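PDB 3HA9: thioredoxin domain-containing protein from Aeropyrum pernix, which is of unknown function but has a thioredoxin fold and may act as an oxidoreductase or antioxidant, as its AhpC/TSA relatives do. Local coordinates for residues A18-T23 against E124-R129; L42-A47 against I74-A79; C49-Y54 against S130-V135; E99-F104 against M115-G120. All blocks are in the same frame, centred on the assembly; numbering follows the deposited sequence.

Contact 1. Residues A18-T23 against E124-R129; sequences ASFSLT and EKFNVR
F126 presents its ring edge to one face of F20, with CZ standing 3.7 Å above the plane of the F20 ring and displaced toward the rim atom CD2. Seen from F126, CD2 of F20 lies in the plane of the ring, at its edge. The pair is a T-shaped stack: the centroids are 5.2 Å apart and the planes meet at 83°. The in-plane edge of F20 is met by CG of L22. Further in, F126 packs on L42, F44 and V135 and F20 on M137, so the two rings join the segment after the N-terminal helix to the central sheet of the thioredoxin fold.

Beside the stack, K125 reaches from the last turn of helix 121-125, which ends in a Schellman motif at N127, to the backbone of A18 and S19. Its CG is anti to the backbone N, and the chain bends at chi2 (82°). NZ donates to S19 O at 3.0 Å from above the carbonyl plane (44° out of it), and weakly to E17 O. The carbon next to it, CE, rests 3.2 Å from A18 O. An alanine in place of K125 would probably leave S19 O without its lysine donor and open a gap beside A18 O.

An ammonium group placed among main-chain carbonyls at the C-terminal end of the N-terminal helix is likely to interact favourably with the negative end of that helix's dipole, adding a polar fastening to the aromatic one.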
loop_
_atom_site.group_PDB
_atom_site.type_symbol
_atom_site.label_atom_id
_atom_site.label_comp_id
_atom_site.label_asym_id
_atom_site.label_seq_id
_atom_site.Cartn_x
_atom_site.Cartn_y
_atom_site.Cartn_z
ATOM N N ALA A 18 -3.678 -16.350 0.280
ATOM C CA ALA A 18 -3.187 -15.162 1.013
ATOM C C ALA A 18 -2.616 -14.092 0.093
ATOM O O ALA A 18 -2.419 -12.935 0.508
ATOM C CB ALA A 18 -2.122 -15.587 2.055
ATOM N N SER A 19 -2.354 -14.487 -1.155
ATOM C CA SER A 19 -1.723 -13.616 -2.136
ATOM C C SER A 19 -2.677 -12.517 -2.607
ATOM O O SER A 19 -3.900 -12.621 -2.466
ATOM C CB SER A 19 -1.204 -14.437 -3.330
ATOM O OG SER A 19 -2.265 -14.845 -4.186
ATOM N N PHE A 20 -2.108 -11.453 -3.150
ATOM C CA PHE A 20 -2.912 -10.344 -3.628
ATOM C C PHE A 20 -2.489 -9.886 -5.016
ATOM O O PHE A 20 -1.419 -10.249 -5.506
ATOM C CB PHE A 20 -2.842 -9.178 -2.645
ATOM C CG PHE A 20 -1.467 -8.579 -2.502
ATOM C CD1 PHE A 20 -1.123 -7.424 -3.198
ATOM C CD2 PHE A 20 -0.519 -9.164 -1.659
ATOM C CE1 PHE A 20 0.151 -6.863 -3.064
ATOM C CE2 PHE A 20 0.751 -8.611 -1.526
ATOM C CZ PHE A 20 1.083 -7.460 -2.228
ATOM N N SER A 21 -3.351 -9.095 -5.645
ATOM C CA SER A 21 -3.000 -8.401 -6.876
ATOM C C SER A 21 -3.451 -6.941 -6.776
ATOM O O SER A 21 -4.310 -6.598 -5.955
ATOM C CB SER A 21 -3.585 -9.114 -8.100
ATOM O OG SER A 21 -4.790 -8.503 -8.532
ATOM N N LEU A 22 -2.834 -6.080 -7.578
ATOM C CA LEU A 22 -3.093 -4.651 -7.527
ATOM C C LEU A 22 -3.436 -4.175 -8.930
ATOM O O LEU A 22 -2.885 -4.690 -9.891
ATOM C CB LEU A 22 -1.835 -3.917 -7.062
ATOM C CG LEU A 22 -1.104 -4.438 -5.820
ATOM C CD1 LEU A 22 0.399 -4.272 -5.986
ATOM C CD2 LEU A 22 -1.588 -3.707 -4.603
ATOM N N THR A 23 -4.342 -3.204 -9.037
ATOM C CA THR A 23 -4.660 -2.549 -10.313
ATOM C C THR A 23 -4.023 -1.165 -10.324
ATOM O O THR A 23 -4.397 -0.312 -9.505
ATOM C CB THR A 23 -6.188 -2.359 -10.515
ATOM O OG1 THR A 23 -6.726 -1.543 -9.460
ATOM C CG2 THR A 23 -6.913 -3.693 -10.544
ATOM N N GLU A 124 -9.864 -4.220 2.683
ATOM C CA GLU A 124 -10.329 -5.397 3.398
ATOM C C GLU A 124 -9.199 -6.402 3.595
ATOM O O GLU A 124 -9.012 -6.931 4.701
ATOM C CB GLU A 124 -11.486 -6.034 2.626
ATOM C CG GLU A 124 -12.043 -7.322 3.257
ATOM C CD GLU A 124 -13.143 -7.966 2.417
ATOM O OE1 GLU A 124 -13.831 -7.246 1.664
ATOM O OE2 GLU A 124 -13.340 -9.195 2.519
ATOM N N LYS A 125 -8.442 -6.660 2.530
ATOM C CA LYS A 125 -7.350 -7.649 2.591
ATOM C C LYS A 125 -6.346 -7.336 3.702
ATOM O O LYS A 125 -5.956 -8.220 4.460
ATOM C CB LYS A 125 -6.616 -7.716 1.239
ATOM C CG LYS A 125 -5.515 -8.800 1.148
ATOM C CD LYS A 125 -6.117 -10.154 0.841
ATOM C CE LYS A 125 -5.049 -11.168 0.409
ATOM N NZ LYS A 125 -5.763 -12.342 -0.114
ATOM N N PHE A 126 -5.918 -6.083 3.776
ATOM C CA PHE A 126 -4.849 -5.691 4.689
ATOM C C PHE A 126 -5.340 -5.054 5.983
ATOM O O PHE A 126 -4.551 -4.485 6.740
ATOM C CB PHE A 126 -3.841 -4.807 3.955
ATOM C CG PHE A 126 -3.003 -5.591 2.988
ATOM C CD1 PHE A 126 -1.936 -6.350 3.449
ATOM C CD2 PHE A 126 -3.326 -5.627 1.641
ATOM C CE1 PHE A 126 -1.185 -7.116 2.567
ATOM C CE2 PHE A 126 -2.564 -6.376 0.758
ATOM C CZ PHE A 126 -1.503 -7.114 1.225
ATOM N N ASN A 127 -6.632 -5.178 6.250
ATOM C CA ASN A 127 -7.164 -4.712 7.537
ATOM C C ASN A 127 -6.780 -3.256 7.800
ATOM O O ASN A 127 -6.348 -2.880 8.900
ATOM C CB ASN A 127 -6.699 -5.659 8.658
ATOM C CG ASN A 127 -7.013 -7.104 8.332
ATOM O OD1 ASN A 127 -8.077 -7.406 7.793
ATOM N ND2 ASN A 127 -6.091 -7.998 8.648
ATOM N N VAL A 128 -6.966 -2.442 6.774
ATOM C CA VAL A 128 -6.479 -1.049 6.779
ATOM C C VAL A 128 -7.298 -0.214 7.763
ATOM O O VAL A 128 -8.534 -0.193 7.695
ATOM C CB VAL A 128 -6.543 -0.475 5.372
ATOM C CG1 VAL A 128 -6.193 1.001 5.358
ATOM C CG2 VAL A 128 -5.582 -1.272 4.455
ATOM N N ARG A 129 -6.598 0.471 8.662
ATOM C CA ARG A 129 -7.238 1.122 9.817
ATOM C C ARG A 129 -7.439 2.636 9.670
ATOM O O ARG A 129 -8.066 3.254 10.525
ATOM C CB ARG A 129 -6.406 0.843 11.091
ATOM C CG ARG A 129 -6.309 -0.631 11.464
ATOM C CD ARG A 129 -5.683 -0.780 12.843
ATOM N NE ARG A 129 -6.682 -0.629 13.902
ATOM C CZ ARG A 129 -7.521 -1.600 14.266
ATOM N NH1 ARG A 129 -7.475 -2.786 13.670
ATOM N NH2 ARG A 129 -8.394 -1.401 15.244
#

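Contact 2. Residues L42-A47 against I74-A79; sequences LWFMAA and IDFWTA
CG of F44 (chi1 -69°) and CG1 of I74 (-61°) both lie anti to the carbonyl carbon, while CG2 of I74 is anti to the backbone N. Paired on one face of the sheet, with like chi1, the two side chains run side by side in the same direction. They sit on adjacent parallel strands, 39-45 and 69-75, joined through helix 52-65 as the beta-alpha-beta unit of the thioredoxin fold. CD1 of I74 lies over one face of the F44 ring, 4.0 Å from its centroid, a CH-pi contact; CG2 also touches the rim of F44, at CD1 and CE1. On the other face of the sheet, M45 bends at chi2 and chi3, and its SD comes to 3.8 Å from CB of D75.

Three backbone bonds join the strands: I74 N to W43 O (2.7 Å), M45 N to I74 O (2.9 Å), and F76 N to M45 O (3.3 Å). Past the strand ends, CB of A46 meets CB of W77 at 3.7 Å, while W77 NE1 bonds to P93 O. CE2 of F76 touches CB of F44. D75 OD1 accepts the backbone N of W77 at 2.9 Å, an Asx turn where strand 69-75 ends.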
loop_
_atom_site.group_PDB
_atom_site.type_symbol
_atom_site.label_atom_id
_atom_site.label_comp_id
_atom_site.label_asym_id
_atom_site.label_seq_id
_atom_site.Cartn_x
_atom_site.Cartn_y
_atom_site.Cartn_z
ATOM N N LEU A 42 3.382 -0.820 1.001
ATOM C CA LEU A 42 2.036 -0.484 0.550
ATOM C C LEU A 42 1.565 0.698 1.381
ATOM O O LEU A 42 1.494 0.610 2.602
ATOM C CB LEU A 42 1.068 -1.670 0.715
ATOM C CG LEU A 42 1.480 -3.001 0.088
ATOM C CD1 LEU A 42 0.304 -3.995 0.192
ATOM C CD2 LEU A 42 1.869 -2.807 -1.366
ATOM N N TRP A 43 1.294 1.822 0.728
ATOM C CA TRP A 43 0.874 3.005 1.454
ATOM C C TRP A 43 -0.576 3.309 1.081
ATOM O O TRP A 43 -0.841 3.751 -0.040
ATOM C CB TRP A 43 1.774 4.183 1.088
ATOM C CG TRP A 43 1.363 5.458 1.783
ATOM C CD1 TRP A 43 0.761 5.569 3.005
ATOM C CD2 TRP A 43 1.521 6.781 1.287
ATOM N NE1 TRP A 43 0.526 6.890 3.299
ATOM C CE2 TRP A 43 0.984 7.658 2.259
ATOM C CE3 TRP A 43 2.043 7.318 0.099
ATOM C CZ2 TRP A 43 0.965 9.057 2.091
ATOM C CZ3 TRP A 43 2.029 8.731 -0.069
ATOM C CH2 TRP A 43 1.499 9.575 0.933
ATOM N N PHE A 44 -1.492 3.062 2.028
ATOM C CA PHE A 44 -2.929 3.297 1.803
ATOM C C PHE A 44 -3.223 4.725 2.189
ATOM O O PHE A 44 -2.958 5.122 3.321
ATOM C CB PHE A 44 -3.753 2.332 2.656
ATOM C CG PHE A 44 -3.647 0.902 2.201
ATOM C CD1 PHE A 44 -4.603 0.386 1.316
ATOM C CD2 PHE A 44 -2.575 0.084 2.611
ATOM C CE1 PHE A 44 -4.515 -0.936 0.865
ATOM C CE2 PHE A 44 -2.473 -1.247 2.162
ATOM C CZ PHE A 44 -3.419 -1.749 1.297
ATOM N N MET A 45 -3.739 5.498 1.233
ATOM C CA MET A 45 -3.837 6.952 1.419
ATOM C C MET A 45 -5.009 7.555 0.650
ATOM O O MET A 45 -5.770 6.834 0.001
ATOM C CB MET A 45 -2.493 7.639 1.089
ATOM C CG MET A 45 -1.819 7.222 -0.245
ATOM S SD MET A 45 -2.672 7.734 -1.763
ATOM C CE MET A 45 -2.292 9.473 -1.748
ATOM N N ALA A 46 -5.158 8.871 0.765
ATOM C CA ALA A 46 -6.160 9.642 0.016
ATOM C C ALA A 46 -5.548 10.998 -0.236
ATOM O O ALA A 46 -4.745 11.482 0.582
ATOM C CB ALA A 46 -7.460 9.775 0.834
ATOM N N ALA A 47 -5.909 11.613 -1.358
ATOM C CA ALA A 47 -5.252 12.852 -1.770
ATOM C C ALA A 47 -5.541 14.016 -0.825
ATOM O O ALA A 47 -4.735 14.936 -0.706
ATOM C CB ALA A 47 -5.622 13.201 -3.196
ATOM N N ILE A 74 -1.378 3.647 -2.733
ATOM C CA ILE A 74 -2.684 3.024 -2.970
ATOM C C ILE A 74 -3.737 4.016 -2.518
ATOM O O ILE A 74 -3.945 4.176 -1.319
ATOM C CB ILE A 74 -2.874 1.692 -2.205
ATOM C CG1 ILE A 74 -1.831 0.672 -2.642
ATOM C CG2 ILE A 74 -4.314 1.144 -2.453
ATOM C CD1 ILE A 74 -1.773 -0.626 -1.783
ATOM N N ASP A 75 -4.394 4.673 -3.474
ATOM C CA ASP A 75 -5.440 5.629 -3.123
ATOM C C ASP A 75 -6.720 4.828 -3.114
ATOM O O ASP A 75 -7.157 4.346 -4.168
ATOM C CB ASP A 75 -5.505 6.765 -4.164
ATOM C CG ASP A 75 -6.500 7.865 -3.790
ATOM O OD1 ASP A 75 -7.434 7.609 -3.006
ATOM O OD2 ASP A 75 -6.337 9.005 -4.292
ATOM N N PHE A 76 -7.311 4.669 -1.926
ATOM C CA PHE A 76 -8.528 3.880 -1.807
ATOM C C PHE A 76 -9.763 4.754 -1.686
ATOM O O PHE A 76 -10.867 4.249 -1.422
ATOM C CB PHE A 76 -8.422 2.837 -0.658
ATOM C CG PHE A 76 -8.390 3.421 0.742
ATOM C CD1 PHE A 76 -9.571 3.580 1.483
ATOM C CD2 PHE A 76 -7.176 3.728 1.344
ATOM C CE1 PHE A 76 -9.541 4.059 2.799
ATOM C CE2 PHE A 76 -7.127 4.210 2.657
ATOM C CZ PHE A 76 -8.317 4.366 3.386
ATOM N N TRP A 77 -9.595 6.068 -1.889
ATOM C CA TRP A 77 -10.720 6.982 -1.731
ATOM C C TRP A 77 -11.504 7.047 -3.054
ATOM O O TRP A 77 -11.513 8.054 -3.759
ATOM C CB TRP A 77 -10.248 8.358 -1.227
ATOM C CG TRP A 77 -11.383 9.120 -0.589
ATOM C CD1 TRP A 77 -12.119 10.111 -1.153
ATOM C CD2 TRP A 77 -11.929 8.891 0.708
ATOM N NE1 TRP A 77 -13.082 10.547 -0.269
ATOM C CE2 TRP A 77 -12.981 9.814 0.884
ATOM C CE3 TRP A 77 -11.609 8.016 1.758
ATOM C CZ2 TRP A 77 -13.742 9.867 2.050
ATOM C CZ3 TRP A 77 -12.370 8.079 2.935
ATOM C CH2 TRP A 77 -13.422 9.007 3.062
ATOM N N THR A 78 -12.142 5.923 -3.381
ATOM C CA THR A 78 -12.828 5.740 -4.649
ATOM C C THR A 78 -14.313 5.487 -4.419
ATOM O O THR A 78 -14.715 5.077 -3.326
ATOM C CB THR A 78 -12.286 4.487 -5.390
ATOM O OG1 THR A 78 -12.501 3.317 -4.579
ATOM C CG2 THR A 78 -10.800 4.636 -5.702
ATOM N N ALA A 79 -15.122 5.708 -5.459
ATOM C CA ALA A 79 -16.570 5.525 -5.324
ATOM C C ALA A 79 -16.913 4.130 -4.807
ATOM O O ALA A 79 -17.792 3.977 -3.951
ATOM C CB ALA A 79 -17.267 5.800 -6.650
#

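Contact 3. Residues C49-Y54 against S130-V135; sequences CPSCVY and SIDYIV
I131 and D132 lie against the disulfide formed by C49 and C52. The carbonyl of I131 faces both sulfurs, its O 3.2 Å from SG of C52 and 3.4 Å from SG of C49. The I131 side chain continues the contact: with CG1 set between the backbone N and the carbonyl carbon (chi1 60°), its CD1 reaches CB of C49 at 3.5 Å. CB of D132, the next residue, lies 3.6 Å from SG of C52. S51 supplies the polar link, its OG donating to D132 OD2 at 2.7 Å on the anti lone pair, away from the other carboxylate oxygen.

The two cysteines form a CxxC at the start of helix 52-65, the redox motif of thioredoxins, here in the oxidised state, with C52 N bonded to C49 O across the turn. The loop facing it, just before strand 133-138, matches the place where thioredoxins usually carry a cis-proline; here that position appears to be taken by D132.

In the second shell, D132 OD1 accepts from W43 NE1, so both carboxylate oxygens are engaged and the group is held against turning. D132 N bonds to S130 OG at 3.2 Å in an ST turn, and S130 OG in turn pairs with the hydroxyl of T148. I131 is backed by W48 and F76, and C52 by W43, M45 and F104.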
loop_
_atom_site.group_PDB
_atom_site.type_symbol
_atom_site.label_atom_id
_atom_site.label_comp_id
_atom_site.label_asym_id
_atom_site.label_seq_id
_atom_site.Cartn_x
_atom_site.Cartn_y
_atom_site.Cartn_z
ATOM N N CYS A 49 -5.982 13.605 2.532
ATOM C CA CYS A 49 -5.590 13.205 3.884
ATOM C C CYS A 49 -4.559 14.201 4.446
ATOM O O CYS A 49 -3.529 14.419 3.824
ATOM C CB CYS A 49 -5.049 11.755 3.835
ATOM S SG CYS A 49 -3.713 11.264 5.008
ATOM N N PRO A 50 -4.877 14.870 5.582
ATOM C CA PRO A 50 -3.959 15.866 6.117
ATOM C C PRO A 50 -2.561 15.332 6.418
ATOM O O PRO A 50 -1.567 15.982 6.051
ATOM C CB PRO A 50 -4.660 16.341 7.395
ATOM C CG PRO A 50 -6.121 16.188 7.078
ATOM C CD PRO A 50 -6.194 14.923 6.250
ATOM N N SER A 51 -2.490 14.167 7.064
ATOM C CA SER A 51 -1.220 13.576 7.504
ATOM C C SER A 51 -0.374 13.030 6.348
ATOM O O SER A 51 0.837 12.841 6.471
ATOM C CB SER A 51 -1.468 12.489 8.556
ATOM O OG SER A 51 -2.127 11.363 7.975
ATOM N N CYS A 52 -1.014 12.802 5.220
ATOM C CA CYS A 52 -0.352 12.107 4.124
ATOM C C CYS A 52 0.748 12.932 3.473
ATOM O O CYS A 52 1.670 12.373 2.890
ATOM C CB CYS A 52 -1.370 11.630 3.089
ATOM S SG CYS A 52 -2.393 10.273 3.712
ATOM N N VAL A 53 0.651 14.259 3.566
ATOM C CA VAL A 53 1.719 15.122 3.063
ATOM C C VAL A 53 3.032 14.837 3.806
ATOM O O VAL A 53 4.107 14.715 3.174
ATOM C CB VAL A 53 1.325 16.628 3.128
ATOM C CG1 VAL A 53 2.493 17.519 2.715
ATOM C CG2 VAL A 53 0.109 16.886 2.211
ATOM N N TYR A 54 2.952 14.753 5.136
ATOM C CA TYR A 54 4.134 14.405 5.926
ATOM C C TYR A 54 4.601 12.972 5.612
ATOM O O TYR A 54 5.804 12.720 5.469
ATOM C CB TYR A 54 3.896 14.589 7.440
ATOM C CG TYR A 54 5.047 14.059 8.262
ATOM C CD1 TYR A 54 6.296 14.684 8.221
ATOM C CD2 TYR A 54 4.909 12.908 9.050
ATOM C CE1 TYR A 54 7.374 14.188 8.948
ATOM C CE2 TYR A 54 5.980 12.410 9.783
ATOM C CZ TYR A 54 7.210 13.058 9.730
ATOM O OH TYR A 54 8.288 12.582 10.446
ATOM N N SER A 130 -6.916 3.235 8.597
ATOM C CA SER A 130 -6.978 4.711 8.434
ATOM C C SER A 130 -6.647 5.101 7.005
ATOM O O SER A 130 -6.309 4.234 6.189
ATOM C CB SER A 130 -5.968 5.388 9.369
ATOM O OG SER A 130 -4.638 5.214 8.873
ATOM N N ILE A 131 -6.753 6.396 6.708
ATOM C CA ILE A 131 -6.383 6.914 5.386
ATOM C C ILE A 131 -4.900 7.297 5.274
ATOM O O ILE A 131 -4.506 7.980 4.337
ATOM C CB ILE A 131 -7.272 8.129 4.983
ATOM C CG1 ILE A 131 -7.110 9.260 5.997
ATOM C CG2 ILE A 131 -8.739 7.697 4.856
ATOM C CD1 ILE A 131 -7.823 10.552 5.598
ATOM N N ASP A 132 -4.087 6.855 6.230
ATOM C CA ASP A 132 -2.632 7.022 6.150
ATOM C C ASP A 132 -2.040 5.804 6.842
ATOM O O ASP A 132 -1.610 5.857 7.999
ATOM C CB ASP A 132 -2.185 8.352 6.785
ATOM C CG ASP A 132 -0.708 8.674 6.546
ATOM O OD1 ASP A 132 0.026 7.826 5.999
ATOM O OD2 ASP A 132 -0.254 9.778 6.963
ATOM N N TYR A 133 -2.018 4.695 6.115
ATOM C CA TYR A 133 -1.725 3.399 6.717
ATOM C C TYR A 133 -0.664 2.717 5.894
ATOM O O TYR A 133 -0.714 2.742 4.674
ATOM C CB TYR A 133 -3.019 2.551 6.757
ATOM C CG TYR A 133 -2.902 1.229 7.508
ATOM C CD1 TYR A 133 -3.117 1.169 8.889
ATOM C CD2 TYR A 133 -2.610 0.041 6.824
ATOM C CE1 TYR A 133 -3.021 -0.038 9.568
ATOM C CE2 TYR A 133 -2.493 -1.185 7.507
ATOM C CZ TYR A 133 -2.712 -1.205 8.875
ATOM O OH TYR A 133 -2.602 -2.388 9.562
ATOM N N ILE A 134 0.292 2.094 6.578
ATOM C CA ILE A 134 1.491 1.552 5.950
ATOM C C ILE A 134 1.560 0.047 6.203
ATOM O O ILE A 134 1.360 -0.400 7.337
ATOM C CB ILE A 134 2.752 2.254 6.556
ATOM C CG1 ILE A 134 2.877 3.700 6.040
ATOM C CG2 ILE A 134 4.039 1.438 6.319
ATOM C CD1 ILE A 134 3.368 3.808 4.598
ATOM N N VAL A 135 1.771 -0.735 5.146
ATOM C CA VAL A 135 2.167 -2.153 5.284
ATOM C C VAL A 135 3.546 -2.340 4.649
ATOM O O VAL A 135 3.735 -2.039 3.464
ATOM C CB VAL A 135 1.156 -3.101 4.601
ATOM C CG1 VAL A 135 1.566 -4.580 4.801
ATOM C CG2 VAL A 135 -0.232 -2.866 5.161
#

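Contact 4. Residues E99-F104 against M115-G120; sequences EMFRKF and MVMDDG
V116 O has two neighbours, at roughly a right angle to each other: D75 N, on the neighbouring strand 69-75, hydrogen-bonds to it, and the F101 ring lies against it, with CE2 3.3 Å away and CZ slightly farther. On helix 98-108, chi1 (179°) sets CG of F101 anti to the backbone N, beside the carbonyl carbon, and the ring extends from there to the strand. There it lies between two methionines whose side chains run past it in the opposite direction. CB of M115 touches CE2 of F101 at 3.8 Å, and CG of M117 touches CD2 of F101 at 3.7 Å. Both sulfurs make Met-aromatic contacts, SD of M115 at 4.7 Å from the centroid of F101 and SD of M117 farther off, at 5.4 Å.

The helix packs here on strand 114-117, an outermost strand of the central sheet, in the crossover that leads from strand 69-75 to this parallel neighbour. The axes of the short helix and strand segments approach to 10.3 Å, at 149° between their directions. F101 also touches M45, D75 and I25, and so joins helix 98-108 to strands 39-45 and 69-75 as well. An alanine here would probably open a gap over V116 O and leave both methionine sulfurs without their aromatic partner.

At the margin, R102 crosses M115 at about a right angle, its NH1 4.1 Å from CE of M115. The polar end of R102 is engaged by D26, which forms a salt bridge with NH2, while I25 packs against both R102 and M115.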
loop_
_atom_site.group_PDB
_atom_site.type_symbol
_atom_site.label_atom_id
_atom_site.label_comp_id
_atom_site.label_asym_id
_atom_site.label_seq_id
_atom_site.Cartn_x
_atom_site.Cartn_y
_atom_site.Cartn_z
ATOM N N GLU A 99 -6.824 12.392 -11.483
ATOM C CA GLU A 99 -6.083 13.660 -11.591
ATOM C C GLU A 99 -5.613 14.183 -10.226
ATOM O O GLU A 99 -4.481 14.632 -10.087
ATOM C CB GLU A 99 -6.931 14.729 -12.317
ATOM C CG GLU A 99 -6.300 16.131 -12.341
ATOM C CD GLU A 99 -7.195 17.238 -12.933
ATOM O OE1 GLU A 99 -8.352 16.971 -13.360
ATOM O OE2 GLU A 99 -6.721 18.399 -12.995
ATOM N N MET A 100 -6.498 14.160 -9.241
ATOM C CA MET A 100 -6.162 14.614 -7.885
ATOM C C MET A 100 -5.069 13.761 -7.272
ATOM O O MET A 100 -4.181 14.286 -6.589
ATOM C CB MET A 100 -7.403 14.559 -6.995
ATOM C CG MET A 100 -8.434 15.627 -7.331
ATOM S SD MET A 100 -10.035 15.423 -6.469
ATOM C CE MET A 100 -9.423 15.392 -4.768
ATOM N N PHE A 101 -5.163 12.447 -7.492
ATOM C CA PHE A 101 -4.198 11.489 -6.971
ATOM C C PHE A 101 -2.835 11.771 -7.596
ATOM O O PHE A 101 -1.839 11.902 -6.880
ATOM C CB PHE A 101 -4.703 10.072 -7.290
ATOM C CG PHE A 101 -3.796 8.933 -6.828
ATOM C CD1 PHE A 101 -2.893 9.067 -5.777
ATOM C CD2 PHE A 101 -3.937 7.693 -7.429
ATOM C CE1 PHE A 101 -2.080 7.967 -5.360
ATOM C CE2 PHE A 101 -3.151 6.588 -7.042
ATOM C CZ PHE A 101 -2.228 6.720 -5.996
ATOM N N ARG A 102 -2.804 11.917 -8.925
ATOM C CA ARG A 102 -1.560 12.246 -9.640
ATOM C C ARG A 102 -0.935 13.535 -9.167
ATOM O O ARG A 102 0.286 13.600 -8.980
ATOM C CB ARG A 102 -1.809 12.333 -11.148
ATOM C CG ARG A 102 -2.023 10.984 -11.795
ATOM C CD ARG A 102 -2.200 11.124 -13.313
ATOM N NE ARG A 102 -2.757 9.924 -13.951
ATOM C CZ ARG A 102 -2.074 8.819 -14.247
ATOM N NH1 ARG A 102 -0.783 8.708 -13.959
ATOM N NH2 ARG A 102 -2.681 7.813 -14.860
ATOM N N LYS A 103 -1.778 14.549 -8.966
ATOM C CA LYS A 103 -1.305 15.857 -8.551
ATOM C C LYS A 103 -0.677 15.810 -7.158
ATOM O O LYS A 103 0.334 16.455 -6.915
ATOM C CB LYS A 103 -2.451 16.883 -8.601
ATOM C CG LYS A 103 -2.060 18.307 -8.212
ATOM C CD LYS A 103 -1.029 18.862 -9.162
ATOM C CE LYS A 103 -1.011 20.372 -9.178
ATOM N NZ LYS A 103 -0.419 20.827 -10.452
ATOM N N PHE A 104 -1.291 15.045 -6.262
ATOM C CA PHE A 104 -0.764 14.880 -4.910
ATOM C C PHE A 104 0.614 14.246 -4.973
ATOM O O PHE A 104 1.584 14.734 -4.348
ATOM C CB PHE A 104 -1.720 14.040 -4.040
ATOM C CG PHE A 104 -1.171 13.724 -2.694
ATOM C CD1 PHE A 104 -1.380 14.585 -1.624
ATOM C CD2 PHE A 104 -0.395 12.573 -2.493
ATOM C CE1 PHE A 104 -0.830 14.299 -0.358
ATOM C CE2 PHE A 104 0.156 12.286 -1.235
ATOM C CZ PHE A 104 -0.068 13.152 -0.168
ATOM N N MET A 115 1.506 3.705 -8.731
ATOM C CA MET A 115 0.264 4.310 -8.237
ATOM C C MET A 115 -0.901 3.342 -8.505
ATOM O O MET A 115 -1.059 2.807 -9.605
ATOM C CB MET A 115 0.005 5.691 -8.875
ATOM C CG MET A 115 0.891 6.876 -8.334
ATOM S SD MET A 115 0.649 8.392 -9.308
ATOM C CE MET A 115 1.692 8.111 -10.712
ATOM N N VAL A 116 -1.712 3.105 -7.481
ATOM C CA VAL A 116 -2.793 2.125 -7.550
ATOM C C VAL A 116 -4.026 2.788 -6.968
ATOM O O VAL A 116 -3.910 3.546 -6.020
ATOM C CB VAL A 116 -2.430 0.856 -6.696
ATOM C CG1 VAL A 116 -3.619 -0.018 -6.423
ATOM C CG2 VAL A 116 -1.343 0.035 -7.400
ATOM N N MET A 117 -5.192 2.541 -7.551
ATOM C CA MET A 117 -6.437 2.963 -6.908
ATOM C C MET A 117 -7.187 1.697 -6.498
ATOM O O MET A 117 -7.249 0.722 -7.276
ATOM C CB MET A 117 -7.262 3.893 -7.819
ATOM C CG MET A 117 -6.568 5.237 -8.207
ATOM S SD MET A 117 -7.663 6.574 -8.820
ATOM C CE MET A 117 -8.037 7.380 -7.253
ATOM N N ASP A 118 -7.680 1.669 -5.261
ATOM C CA ASP A 118 -8.326 0.471 -4.713
ATOM C C ASP A 118 -9.820 0.660 -4.628
ATOM O O ASP A 118 -10.301 1.742 -4.307
ATOM C CB ASP A 118 -7.776 0.188 -3.311
ATOM C CG ASP A 118 -8.412 -1.032 -2.648
ATOM O OD1 ASP A 118 -8.463 -2.099 -3.275
ATOM O OD2 ASP A 118 -8.794 -0.921 -1.456
ATOM N N ASP A 119 -10.544 -0.427 -4.876
ATOM C CA ASP A 119 -11.998 -0.427 -4.796
ATOM C C ASP A 119 -12.520 -0.885 -3.427
ATOM O O ASP A 119 -13.709 -1.167 -3.292
ATOM C CB ASP A 119 -12.579 -1.298 -5.923
ATOM C CG ASP A 119 -12.207 -2.777 -5.790
ATOM O OD1 ASP A 119 -11.488 -3.159 -4.859
ATOM O OD2 ASP A 119 -12.646 -3.574 -6.644
ATOM N N GLY A 120 -11.647 -0.951 -2.422
ATOM C CA GLY A 120 -12.016 -1.474 -1.099
ATOM C C GLY A 120 -11.509 -2.894 -0.866
ATOM O O GLY A 120 -11.414 -3.332 0.282
#

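Contacts 2, 3 and 4 meet around the central sheet. Contacts 2 and 4 are closest, with centres about 6 Å apart: strands 69-75 and 114-117 are sheet neighbours, and T78 OG1 has a probable hydrogen bond with D118 O (2.7 Å). Contact 3, centred about 9 Å from contact 2, holds the C49-C52 disulfide, the likely redox site; strands 39-45 and 133-138 join the two through F44 N to Y133 O (2.8 Å). The centres of contacts 3 and 4 are about 13 Å apart, bridged by F104 CE1 and V53 CG2 (3.8 Å). Contact 1 lies about 17 Å from contact 3, centre to centre, reaching contact 2 through F126 CZ and L42 CD1 (3.7 Å).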